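Long-range contacts in Keto/oxoacid ferredoxin oxidoreductase, gamma subunit (Geobacter sulfurreducens, PDB 3ON3), which probably forms the gamma subunit of a 2-oxoacid oxidoreductase, an enzyme that oxidises oxoacids to acyl-CoA and passes the electrons to ferredoxin: residues V94-S99 against G137-L142; I8-A13 against S54-S59. All blocks are in the same frame, centred on the assembly; numbering follows the deposited sequence.

Contact 1. Residues V94-S99 against G137-L142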
loop_
_atom_site.group_PDB
_atom_site.type_symbol
_atom_site.label_atom_id
_atom_site.label_comp_id
_atom_site.label_asym_id
_atom_site.label_seq_id
_atom_site.Cartn_x
_atom_site.Cartn_y
_atom_site.Cartn_z
ATOM N N VAL B 94 9.542 -11.103 -17.509
ATOM C CA VAL B 94 10.694 -10.551 -16.806
ATOM C C VAL B 94 10.854 -11.189 -15.433
ATOM O O VAL B 94 9.929 -11.200 -14.624
ATOM C CB VAL B 94 10.583 -9.002 -16.673
ATOM C CG1 VAL B 94 11.515 -8.459 -15.589
ATOM C CG2 VAL B 94 10.878 -8.344 -18.002
ATOM N N LEU B 95 12.030 -11.736 -15.173
ATOM C CA LEU B 95 12.281 -12.337 -13.878
ATOM C C LEU B 95 13.478 -11.675 -13.240
ATOM O O LEU B 95 14.583 -11.832 -13.695
ATOM C CB LEU B 95 12.501 -13.843 -14.000
ATOM C CG LEU B 95 12.974 -14.536 -12.712
ATOM C CD1 LEU B 95 11.995 -14.306 -11.576
ATOM C CD2 LEU B 95 13.220 -16.029 -12.916
ATOM N N LEU B 96 13.240 -10.907 -12.185
ATOM C CA LEU B 96 14.308 -10.217 -11.482
ATOM C C LEU B 96 14.451 -10.788 -10.089
ATOM O O LEU B 96 13.494 -10.783 -9.294
ATOM C CB LEU B 96 14.011 -8.715 -11.402
ATOM C CG LEU B 96 14.903 -7.855 -10.498
ATOM C CD1 LEU B 96 16.331 -7.709 -11.080
ATOM C CD2 LEU B 96 14.279 -6.495 -10.268
ATOM N N VAL B 97 15.648 -11.271 -9.786
ATOM C CA VAL B 97 15.903 -11.859 -8.477
ATOM C C VAL B 97 17.134 -11.235 -7.835
ATOM O O VAL B 97 17.915 -10.586 -8.513
ATOM C CB VAL B 97 16.059 -13.406 -8.565
ATOM C CG1 VAL B 97 14.871 -14.018 -9.296
ATOM C CG2 VAL B 97 17.365 -13.800 -9.266
ATOM N N ASP B 98 17.287 -11.410 -6.526
ATOM C CA ASP B 98 18.554 -11.111 -5.877
ATOM C C ASP B 98 19.485 -12.317 -6.022
ATOM O O ASP B 98 19.081 -13.457 -5.778
ATOM C CB ASP B 98 18.365 -10.742 -4.408
ATOM C CG ASP B 98 19.692 -10.543 -3.686
ATOM O OD1 ASP B 98 20.489 -11.495 -3.634
ATOM O OD2 ASP B 98 19.948 -9.440 -3.175
ATOM N N SER B 99 20.727 -12.067 -6.426
ATOM C CA SER B 99 21.634 -13.157 -6.801
ATOM C C SER B 99 22.337 -13.826 -5.623
ATOM O O SER B 99 22.790 -14.967 -5.731
ATOM C CB SER B 99 22.669 -12.674 -7.819
ATOM O OG SER B 99 23.479 -11.658 -7.265
ATOM N N GLY B 137 14.020 0.519 -9.065
ATOM C CA GLY B 137 14.830 1.088 -10.142
ATOM C C GLY B 137 15.139 0.011 -11.169
ATOM O O GLY B 137 15.049 0.219 -12.391
ATOM N N ALA B 138 15.476 -1.169 -10.670
ATOM C CA ALA B 138 15.766 -2.291 -11.562
ATOM C C ALA B 138 14.538 -2.678 -12.385
ATOM O O ALA B 138 14.654 -2.902 -13.589
ATOM C CB ALA B 138 16.292 -3.472 -10.786
HETATM N N MSE B 139 13.373 -2.737 -11.737
HETATM C CA MSE B 139 12.131 -3.158 -12.384
HETATM C C MSE B 139 11.686 -2.178 -13.456
HETATM O O MSE B 139 11.082 -2.575 -14.451
HETATM C CB MSE B 139 10.992 -3.287 -11.358
HETATM C CG MSE B 139 10.681 -4.689 -10.941
HETATM SE SE MSE B 139 10.314 -5.949 -12.408
HETATM C CE MSE B 139 11.255 -7.371 -11.524
ATOM N N VAL B 140 11.944 -0.896 -13.220
ATOM C CA VAL B 140 11.619 0.159 -14.186
ATOM C C VAL B 140 12.520 0.012 -15.408
ATOM O O VAL B 140 12.040 0.028 -16.539
ATOM C CB VAL B 140 11.747 1.582 -13.546
ATOM C CG1 VAL B 140 11.612 2.707 -14.594
ATOM C CG2 VAL B 140 10.707 1.761 -12.398
ATOM N N ALA B 141 13.827 -0.122 -15.169
ATOM C CA ALA B 141 14.783 -0.385 -16.249
ATOM C C ALA B 141 14.352 -1.564 -17.131
ATOM O O ALA B 141 14.261 -1.419 -18.352
ATOM C CB ALA B 141 16.186 -0.622 -15.701
ATOM N N LEU B 142 14.042 -2.704 -16.510
ATOM C CA LEU B 142 13.733 -3.936 -17.257
ATOM C C LEU B 142 12.378 -3.979 -17.974
ATOM O O LEU B 142 12.269 -4.559 -19.037
ATOM C CB LEU B 142 13.874 -5.179 -16.361
ATOM C CG LEU B 142 15.243 -5.466 -15.743
ATOM C CD1 LEU B 142 15.134 -6.573 -14.715
ATOM C CD2 LEU B 142 16.308 -5.816 -16.822
#
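Leu96 and Val94, alternate residues of strand 93-98 that both point at the helix, meet Ala138, Met139 and Leu142 of helix 131-143, and every interaction across the contact is apolar. The aliphatic branches do most of the touching. Leu96 has CG anti to the backbone N (chi1 170°), and from there its two methyls take different partners: CD2 lies 3.7 Å from CB of Ala138, while CD1 lies 4.0 Å from CD1 of Leu142, the two leucines crossing at about a right angle. Ala138 suits its place because its single methyl lets the helix sit close to the leucine tip. One turn on, Leu142 also serves Val94, whose CG1 is 4.1 Å from Leu142 CB.

The flexible chain of Met139, a selenomethionine in this crystal, is bent at chi2 and chi3 and slides past Leu96 in the opposite direction. Its CG lies 4.1 Å from Leu96 CD2; the terminal methyl is modelled too close to Leu96, so its exact position is doubtful.

The segment axes approach to 9.9 Å and run nearly antiparallel, at 156°, as expected of a helix covering a sheet in an alpha/beta fold. On the strand, backbone bonds go to strands 71-76 and 111-115, and Leu95 and Val97 project to the other face. Ala138 and Leu142 also touch Ala178 of helix 164-181. Helix and sheet are thus joined here by shape and hydrophobic burial, with none of the directional bonding that would fix a register between helix and strand.

Contact 2. Residues I8-A13 against S54-S59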
loop_
_atom_site.group_PDB
_atom_site.type_symbol
_atom_site.label_atom_id
_atom_site.label_comp_id
_atom_site.label_asym_id
_atom_site.label_seq_id
_atom_site.Cartn_x
_atom_site.Cartn_y
_atom_site.Cartn_z
ATOM N N ILE B 8 2.864 -6.610 -12.686
ATOM C CA ILE B 8 4.142 -6.835 -12.041
ATOM C C ILE B 8 3.878 -7.338 -10.622
ATOM O O ILE B 8 2.932 -6.895 -9.967
ATOM C CB ILE B 8 4.951 -5.521 -11.950
ATOM C CG1 ILE B 8 5.227 -4.957 -13.347
ATOM C CG2 ILE B 8 6.243 -5.728 -11.149
ATOM C CD1 ILE B 8 5.594 -3.464 -13.358
ATOM N N ARG B 9 4.708 -8.254 -10.141
ATOM C CA ARG B 9 4.623 -8.636 -8.746
ATOM C C ARG B 9 5.967 -8.461 -8.081
ATOM O O ARG B 9 7.013 -8.755 -8.662
ATOM C CB ARG B 9 4.118 -10.073 -8.589
ATOM C CG ARG B 9 2.796 -10.289 -9.264
ATOM C CD ARG B 9 2.226 -11.663 -8.981
ATOM N NE ARG B 9 1.194 -11.975 -9.960
ATOM C CZ ARG B 9 0.470 -13.086 -9.967
ATOM N NH1 ARG B 9 0.655 -14.003 -9.027
ATOM N NH2 ARG B 9 -0.438 -13.275 -10.919
ATOM N N PHE B 10 5.920 -7.946 -6.862
ATOM C CA PHE B 10 7.115 -7.740 -6.078
ATOM C C PHE B 10 7.008 -8.726 -4.939
ATOM O O PHE B 10 6.119 -8.606 -4.092
ATOM C CB PHE B 10 7.161 -6.311 -5.528
ATOM C CG PHE B 10 7.077 -5.237 -6.586
ATOM C CD1 PHE B 10 8.231 -4.659 -7.099
ATOM C CD2 PHE B 10 5.844 -4.803 -7.061
ATOM C CE1 PHE B 10 8.162 -3.664 -8.074
ATOM C CE2 PHE B 10 5.759 -3.806 -8.021
ATOM C CZ PHE B 10 6.921 -3.231 -8.532
ATOM N N SER B 11 7.887 -9.719 -4.927
ATOM C CA SER B 11 7.817 -10.730 -3.882
ATOM C C SER B 11 9.127 -10.872 -3.128
ATOM O O SER B 11 10.198 -10.502 -3.616
ATOM C CB SER B 11 7.324 -12.084 -4.424
ATOM O OG SER B 11 8.215 -12.656 -5.370
ATOM N N GLY B 12 9.026 -11.401 -1.922
ATOM C CA GLY B 12 10.182 -11.611 -1.085
ATOM C C GLY B 12 9.652 -11.931 0.284
ATOM O O GLY B 12 8.773 -12.774 0.419
ATOM N N ALA B 13 10.165 -11.239 1.293
ATOM C CA ALA B 13 9.766 -11.503 2.662
ATOM C C ALA B 13 9.038 -10.303 3.239
ATOM O O ALA B 13 9.015 -9.228 2.641
ATOM C CB ALA B 13 10.968 -11.859 3.510
ATOM N N SER B 54 3.241 -8.379 -3.331
ATOM C CA SER B 54 2.281 -7.331 -3.630
ATOM C C SER B 54 2.195 -7.229 -5.155
ATOM O O SER B 54 3.138 -7.598 -5.865
ATOM C CB SER B 54 2.705 -6.006 -2.996
ATOM O OG SER B 54 3.612 -5.306 -3.834
ATOM N N GLU B 55 1.061 -6.777 -5.666
ATOM C CA GLU B 55 0.851 -6.770 -7.109
ATOM C C GLU B 55 0.557 -5.381 -7.642
ATOM O O GLU B 55 0.009 -4.533 -6.929
ATOM C CB GLU B 55 -0.303 -7.689 -7.497
ATOM C CG GLU B 55 -0.045 -9.159 -7.274
ATOM C CD GLU B 55 -1.203 -10.006 -7.755
ATOM O OE1 GLU B 55 -2.099 -9.447 -8.429
ATOM O OE2 GLU B 55 -1.219 -11.221 -7.465
ATOM N N VAL B 56 0.926 -5.150 -8.896
ATOM C CA VAL B 56 0.508 -3.936 -9.577
ATOM C C VAL B 56 0.113 -4.252 -11.015
ATOM O O VAL B 56 0.787 -5.010 -11.717
ATOM C CB VAL B 56 1.565 -2.782 -9.488
ATOM C CG1 VAL B 56 2.924 -3.250 -9.970
ATOM C CG2 VAL B 56 1.101 -1.551 -10.285
ATOM N N ILE B 57 -1.004 -3.683 -11.431
ATOM C CA ILE B 57 -1.489 -3.859 -12.781
ATOM C C ILE B 57 -1.663 -2.476 -13.370
ATOM O O ILE B 57 -2.325 -1.620 -12.779
ATOM C CB ILE B 57 -2.839 -4.600 -12.823
ATOM C CG1 ILE B 57 -2.777 -5.911 -12.019
ATOM C CG2 ILE B 57 -3.251 -4.851 -14.271
ATOM C CD1 ILE B 57 -4.156 -6.491 -11.707
ATOM N N ILE B 58 -1.041 -2.265 -14.523
ATOM C CA ILE B 58 -1.019 -0.965 -15.180
ATOM C C ILE B 58 -1.608 -1.127 -16.562
ATOM O O ILE B 58 -1.461 -2.172 -17.194
ATOM C CB ILE B 58 0.436 -0.447 -15.263
ATOM C CG1 ILE B 58 0.956 -0.127 -13.856
ATOM C CG2 ILE B 58 0.571 0.747 -16.218
ATOM C CD1 ILE B 58 2.470 -0.096 -13.780
ATOM N N SER B 59 -2.292 -0.102 -17.039
ATOM C CA SER B 59 -2.841 -0.170 -18.379
ATOM C C SER B 59 -3.187 1.206 -18.919
ATOM O O SER B 59 -3.481 2.143 -18.155
ATOM C CB SER B 59 -4.066 -1.079 -18.400
ATOM O OG SER B 59 -4.529 -1.250 -19.719
#
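Ile8 and Phe10 of strand 6-12 pair with Val56 and Ser54 of strand 52-59, and the tight part of the contact is the face on which these four side chains lie. Val56 CG1, set between the backbone N and the carbonyl carbon (chi1 54°), is 3.6 Å from Ile8 CB and also reaches the edge of the Phe10 ring, 3.5 Å from CE2. Ile8 CG2 lies over one face of that ring, toward the rim, so two beta-branched residues hold the flat group from different sides. Met25 of helix 18-32 covers Ile8 and Phe10. Ser54 is small enough to fit beside the phenylalanine, and its buried hydroxyl is hydrogen-bonded to the carbonyl of Leu18.

Beneath the side chains runs regular antiparallel pairing: Ile8 with Val56 and Phe10 with Ser54 are hydrogen-bonded pairs, with Ile8 N to Val56 O at 2.8 Å and Ser54 N to Phe10 O at 3.0 Å. Strand 6-12 thereby joins two parts of a mixed sheet, antiparallel to 52-59 on one flank and parallel to 71-76 on the other.

The other face is polar and, at Glu55, partly open to solvent; its hold is looser in that charges are stacked and no N-H points at Glu55 OE2. Arg9 and Glu55, a non-hydrogen-bonded pair, extend side by side, with CG to CG at 3.6 Å. Glu55 OE2 lies over one face of the guanidinium, 3.6 Å from Arg9 NE, in a salt bridge of charge alone, the two planes stacked 23° apart. Replacing Arg9 by an alanine would probably leave Glu7, Asp88 and Glu55 without this shared positive charge, and the close Glu7 and Glu55 carboxylates less well compensated. Glu55 has a second cation in Lys53.

In the fold
Both contacts are largely buried and draw on the same mixed sheet, their centres about 12 Å apart. Contact 1 fastens helix 131-143 onto strand 93-98, whereas contact 2 joins two neighbouring strands, 6-12 and 52-59, within the sheet. Their chemistry follows: helix-on-sheet packing is purely apolar, while strand pairing is carried by backbone hydrogen bonds, with an apolar face and a charged one. They meet on that apolar face, where Met139 of contact 1 packs on Phe10 and Ile8 of contact 2, so that the two touch directly through apolar side chains. The Arg9 and Glu55 pair lies on the other face; Glu55 is partly exposed there, as Val94 and Leu142 are in contact 1.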